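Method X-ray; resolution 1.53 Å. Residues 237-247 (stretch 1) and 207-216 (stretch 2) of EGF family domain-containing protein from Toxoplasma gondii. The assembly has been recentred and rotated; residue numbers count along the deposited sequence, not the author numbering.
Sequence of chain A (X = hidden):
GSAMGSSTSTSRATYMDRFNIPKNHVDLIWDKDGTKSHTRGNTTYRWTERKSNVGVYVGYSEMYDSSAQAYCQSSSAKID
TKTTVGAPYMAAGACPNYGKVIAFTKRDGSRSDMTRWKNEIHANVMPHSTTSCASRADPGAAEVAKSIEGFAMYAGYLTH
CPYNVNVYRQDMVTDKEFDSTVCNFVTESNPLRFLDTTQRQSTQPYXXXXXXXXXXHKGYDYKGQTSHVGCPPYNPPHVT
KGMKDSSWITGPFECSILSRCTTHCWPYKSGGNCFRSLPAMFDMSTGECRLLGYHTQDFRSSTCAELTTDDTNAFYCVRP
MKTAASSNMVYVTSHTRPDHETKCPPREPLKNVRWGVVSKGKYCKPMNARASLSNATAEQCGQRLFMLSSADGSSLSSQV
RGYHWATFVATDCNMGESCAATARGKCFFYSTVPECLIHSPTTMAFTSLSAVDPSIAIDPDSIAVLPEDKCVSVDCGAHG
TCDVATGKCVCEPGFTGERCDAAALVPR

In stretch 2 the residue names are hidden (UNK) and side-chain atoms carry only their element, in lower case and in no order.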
# COMPACT_ATOMS: atom_id res chain seq x y z
N PRO A 237 20.85 -10.61 7.68
CA PRO A 237 20.02 -9.41 7.64
C PRO A 237 20.55 -8.28 8.53
O PRO A 237 21.25 -8.54 9.51
CB PRO A 237 18.67 -9.92 8.15
CG PRO A 237 19.02 -11.03 9.08
CD PRO A 237 20.27 -11.66 8.53
N HIS A 238 20.23 -7.05 8.15
CA HIS A 238 20.54 -5.86 8.93
C HIS A 238 19.25 -5.32 9.53
O HIS A 238 18.23 -5.27 8.83
CB HIS A 238 21.19 -4.81 8.04
CG HIS A 238 21.29 -3.46 8.67
ND1 HIS A 238 22.20 -3.16 9.66
CD2 HIS A 238 20.59 -2.32 8.45
CE1 HIS A 238 22.05 -1.90 10.03
NE2 HIS A 238 21.08 -1.37 9.31
N VAL A 239 19.26 -4.92 10.79
CA VAL A 239 18.04 -4.42 11.42
C VAL A 239 17.85 -2.95 11.06
O VAL A 239 18.73 -2.13 11.30
CB VAL A 239 18.04 -4.57 12.95
CG1 VAL A 239 16.73 -4.07 13.54
CG2 VAL A 239 18.25 -6.03 13.33
N THR A 240 16.71 -2.63 10.46
CA THR A 240 16.47 -1.28 9.98
C THR A 240 16.24 -0.29 11.12
O THR A 240 15.84 -0.65 12.24
CB THR A 240 15.25 -1.21 9.06
OG1 THR A 240 14.07 -1.56 9.80
CG2 THR A 240 15.40 -2.16 7.88
N LYS A 241 16.51 0.97 10.81
CA LYS A 241 16.15 2.08 11.68
C LYS A 241 14.89 2.74 11.15
O LYS A 241 14.38 2.37 10.10
CB LYS A 241 17.29 3.10 11.74
CG LYS A 241 18.59 2.55 12.28
CD LYS A 241 18.50 2.26 13.77
CE LYS A 241 19.89 2.00 14.34
NZ LYS A 241 20.68 1.08 13.47
N GLY A 242 14.39 3.73 11.88
CA GLY A 242 13.19 4.44 11.48
C GLY A 242 13.47 5.73 10.74
O GLY A 242 14.61 6.20 10.71
N MET A 243 12.43 6.31 10.13
CA MET A 243 12.54 7.63 9.53
C MET A 243 12.99 8.65 10.56
O MET A 243 12.64 8.55 11.73
CB MET A 243 11.21 8.09 8.94
CG MET A 243 10.63 7.19 7.87
SD MET A 243 8.98 7.73 7.39
CE MET A 243 9.37 9.19 6.44
N LYS A 244 13.74 9.64 10.11
CA LYS A 244 14.14 10.74 10.98
C LYS A 244 12.90 11.49 11.48
O LYS A 244 12.83 11.87 12.64
CB LYS A 244 15.08 11.69 10.25
CG LYS A 244 15.62 12.82 11.12
CD LYS A 244 16.65 13.62 10.35
CE LYS A 244 17.13 14.83 11.13
NZ LYS A 244 18.08 15.64 10.31
N ASP A 245 11.92 11.68 10.59
CA ASP A 245 10.68 12.38 10.97
C ASP A 245 9.46 11.79 10.27
O ASP A 245 9.22 12.05 9.10
CB ASP A 245 10.78 13.87 10.64
CG ASP A 245 9.53 14.63 11.03
OD1 ASP A 245 8.76 14.14 11.89
OD2 ASP A 245 9.31 15.73 10.48
N SER A 246 8.69 11.01 11.02
CA SER A 246 7.46 10.42 10.51
C SER A 246 6.23 11.15 11.05
O SER A 246 5.10 10.74 10.79
CB SER A 246 7.40 8.93 10.88
OG SER A 246 6.26 8.31 10.30
N SER A 247 6.44 12.23 11.79
CA SER A 247 5.35 12.86 12.54
C SER A 247 4.22 13.42 11.67
O SER A 247 3.09 13.54 12.14
CB SER A 247 5.91 13.98 13.44
OG SER A 247 6.37 15.07 12.67
N UNK A 207 24.22 9.30 11.41
CA UNK A 207 23.17 8.59 12.11
C UNK A 207 22.26 7.93 11.07
O UNK A 207 21.88 8.57 10.08
o UNK A 207 23.22 10.13 13.99
c UNK A 207 21.27 8.73 13.76
c UNK A 207 22.35 9.52 13.02
N UNK A 208 21.94 6.67 11.29
CA UNK A 208 21.13 5.89 10.35
C UNK A 208 19.64 6.08 10.59
O UNK A 208 19.16 5.93 11.70
o UNK A 208 20.17 1.22 9.16
c UNK A 208 20.93 2.03 9.74
c UNK A 208 20.74 3.51 9.46
c UNK A 208 21.48 4.40 10.46
o UNK A 208 21.84 1.67 10.52
N UNK A 209 18.92 6.41 9.51
CA UNK A 209 17.47 6.48 9.54
C UNK A 209 16.93 5.56 8.44
O UNK A 209 17.44 4.45 8.28
c UNK A 209 18.72 10.62 11.42
c UNK A 209 18.10 10.47 12.64
o UNK A 209 18.45 11.28 13.70
c UNK A 209 18.36 9.80 10.36
c UNK A 209 17.13 9.51 12.82
c UNK A 209 16.78 8.69 11.76
c UNK A 209 17.39 8.83 10.51
c UNK A 209 16.99 7.93 9.36
N UNK A 210 15.93 6.02 7.69
CA UNK A 210 15.30 5.22 6.64
C UNK A 210 14.39 6.13 5.84
O UNK A 210 13.92 7.14 6.35
c UNK A 210 14.52 4.08 7.23
N UNK A 211 14.13 5.77 4.58
CA UNK A 211 13.16 6.53 3.79
C UNK A 211 11.71 6.23 4.20
O UNK A 211 10.80 6.99 3.86
c UNK A 211 16.11 6.84 -0.19
c UNK A 211 13.31 6.25 2.30
c UNK A 211 14.59 6.79 1.68
c UNK A 211 16.56 8.17 1.74
c UNK A 211 16.92 7.74 0.48
c UNK A 211 14.96 6.38 0.41
c UNK A 211 15.41 7.69 2.34
N UNK A 212 11.50 5.12 4.91
CA UNK A 212 10.17 4.70 5.35
C UNK A 212 10.32 3.71 6.50
O UNK A 212 11.38 3.11 6.67
c UNK A 212 11.12 2.55 3.01
n UNK A 212 9.42 1.56 3.97
c UNK A 212 10.17 0.62 3.43
n UNK A 212 11.21 1.19 2.85
c UNK A 212 9.39 4.07 4.20
c UNK A 212 9.99 2.79 3.71
N UNK A 213 9.25 3.54 7.27
CA UNK A 213 9.25 2.61 8.39
C UNK A 213 9.71 3.24 9.69
O UNK A 213 10.26 4.34 9.69
N UNK A 214 9.49 2.52 10.78
CA UNK A 214 9.86 3.00 12.11
C UNK A 214 10.94 2.14 12.75
O UNK A 214 11.26 2.31 13.93
c UNK A 214 8.62 3.08 13.00
c UNK A 214 6.76 4.64 13.71
c UNK A 214 6.09 5.95 13.38
c UNK A 214 7.70 4.23 12.60
n UNK A 214 5.27 6.47 14.50
N UNK A 215 11.51 1.23 11.97
CA UNK A 215 12.67 0.46 12.39
C UNK A 215 12.34 -0.90 12.97
O UNK A 215 11.19 -1.20 13.30
N UNK A 216 13.36 -1.74 13.07
CA UNK A 216 13.26 -3.02 13.75
C UNK A 216 13.07 -4.20 12.82
O UNK A 216 12.86 -5.31 13.29
O HOH W 1 17.68 1.66 8.30
O HOH W 2 14.45 9.65 7.15
O HOH W 3 12.39 0.66 9.16

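Position 207 has three side-chain atoms: one carbon carrying an oxygen and a second carbon. It does not touch stretch 1. A branch of one oxygen and one carbon at the first side-chain atom means threonine, Thr207.

Position 208 has three carbons in a row, the third carrying two oxygens. The CA-to-CB bond points toward stretch 1. One oxygen lies 2.7 Å from NE2 of His238, and the other lies 3.2 Å from NZ of Lys241. Two CH2 groups ending in a carboxylate carbon with two oxygens make glutamate, Glu208. Its OE2 accepts a hydrogen bond from the edge of the His238 ring, nearly straight at 169°. Its OE1 forms a salt bridge with Lys241.

Position 209 has one carbon, then a ring of six carbons bearing one oxygen. CB of Lys244 sits 3.6 Å from the centroid of this ring, 8° off the normal, so the contact is a CH-pi interaction over the face. A six-carbon ring with one oxygen is tyrosine, Tyr209. The hydroxyl is hydrogen-bonded elsewhere in the structure.

Position 210 has a single side-chain carbon. It points toward stretch 1 and lies 3.3 Å from O of Lys241. One carbon means alanine, Ala210. Its O receives a CA-H...O contact from CA of Met243, at 3.5 Å.

Position 211 has one carbon followed by a ring of six carbons with no oxygen. The CA-to-CB bond points away from stretch 1. The backbone O of 211 is 3.7 Å from CE of Met243. The residue is phenylalanine, Phe211. That O has no polar partner in the model.

Position 212 has one carbon and a five-membered ring of three carbons and two nitrogens. Its side chain starts away from stretch 1, but the CA of 212 packs 3.6 Å from CG of Met243. The ring makes it histidine, His212.

Position 213 has no side-chain atoms. The O of 213 accepts a hydrogen bond from N of Met243, at 3.0 Å. At these backbone angles, a CB would be jammed against the preceding carbonyl O. The residue is glycine, Gly213.

Position 214 has four carbons in a row ending in nitrogen. The last carbon of 214 lies 3.9 Å from OG of Ser246. This is lysine, Lys214. Its NZ is hydrogen-bonded elsewhere in the structure.

Position 215 has no side-chain atoms. The CA of 215 packs 3.4 Å from C of Lys241. An ideal CB on 215 would fall only 3.1 Å from N of Gly242. The residue is Gly215.

Position 216 also has no side chain. The N of 216 donates a hydrogen bond to O of Thr240, at 2.8 Å. The CA of 216 meets CG1 of Val239 at 3.6 Å. The residue is Gly216.

The contact buries 756 Å² in all. Glu208 holds one part through charge and hydrogen bonding. Two backbone hydrogen bonds, from Met243 and Gly216, tie the two stretches where Gly242 and Gly215 allow close approach. Water 1 joins OE2 of Glu208, O of Tyr209 and N of Lys241. Water 2 links O of Ala210 to N of Lys244. Packing on Tyr209 and around Met243 completes the contact.

Stretch 2 207-216: TEYAFHGKGG
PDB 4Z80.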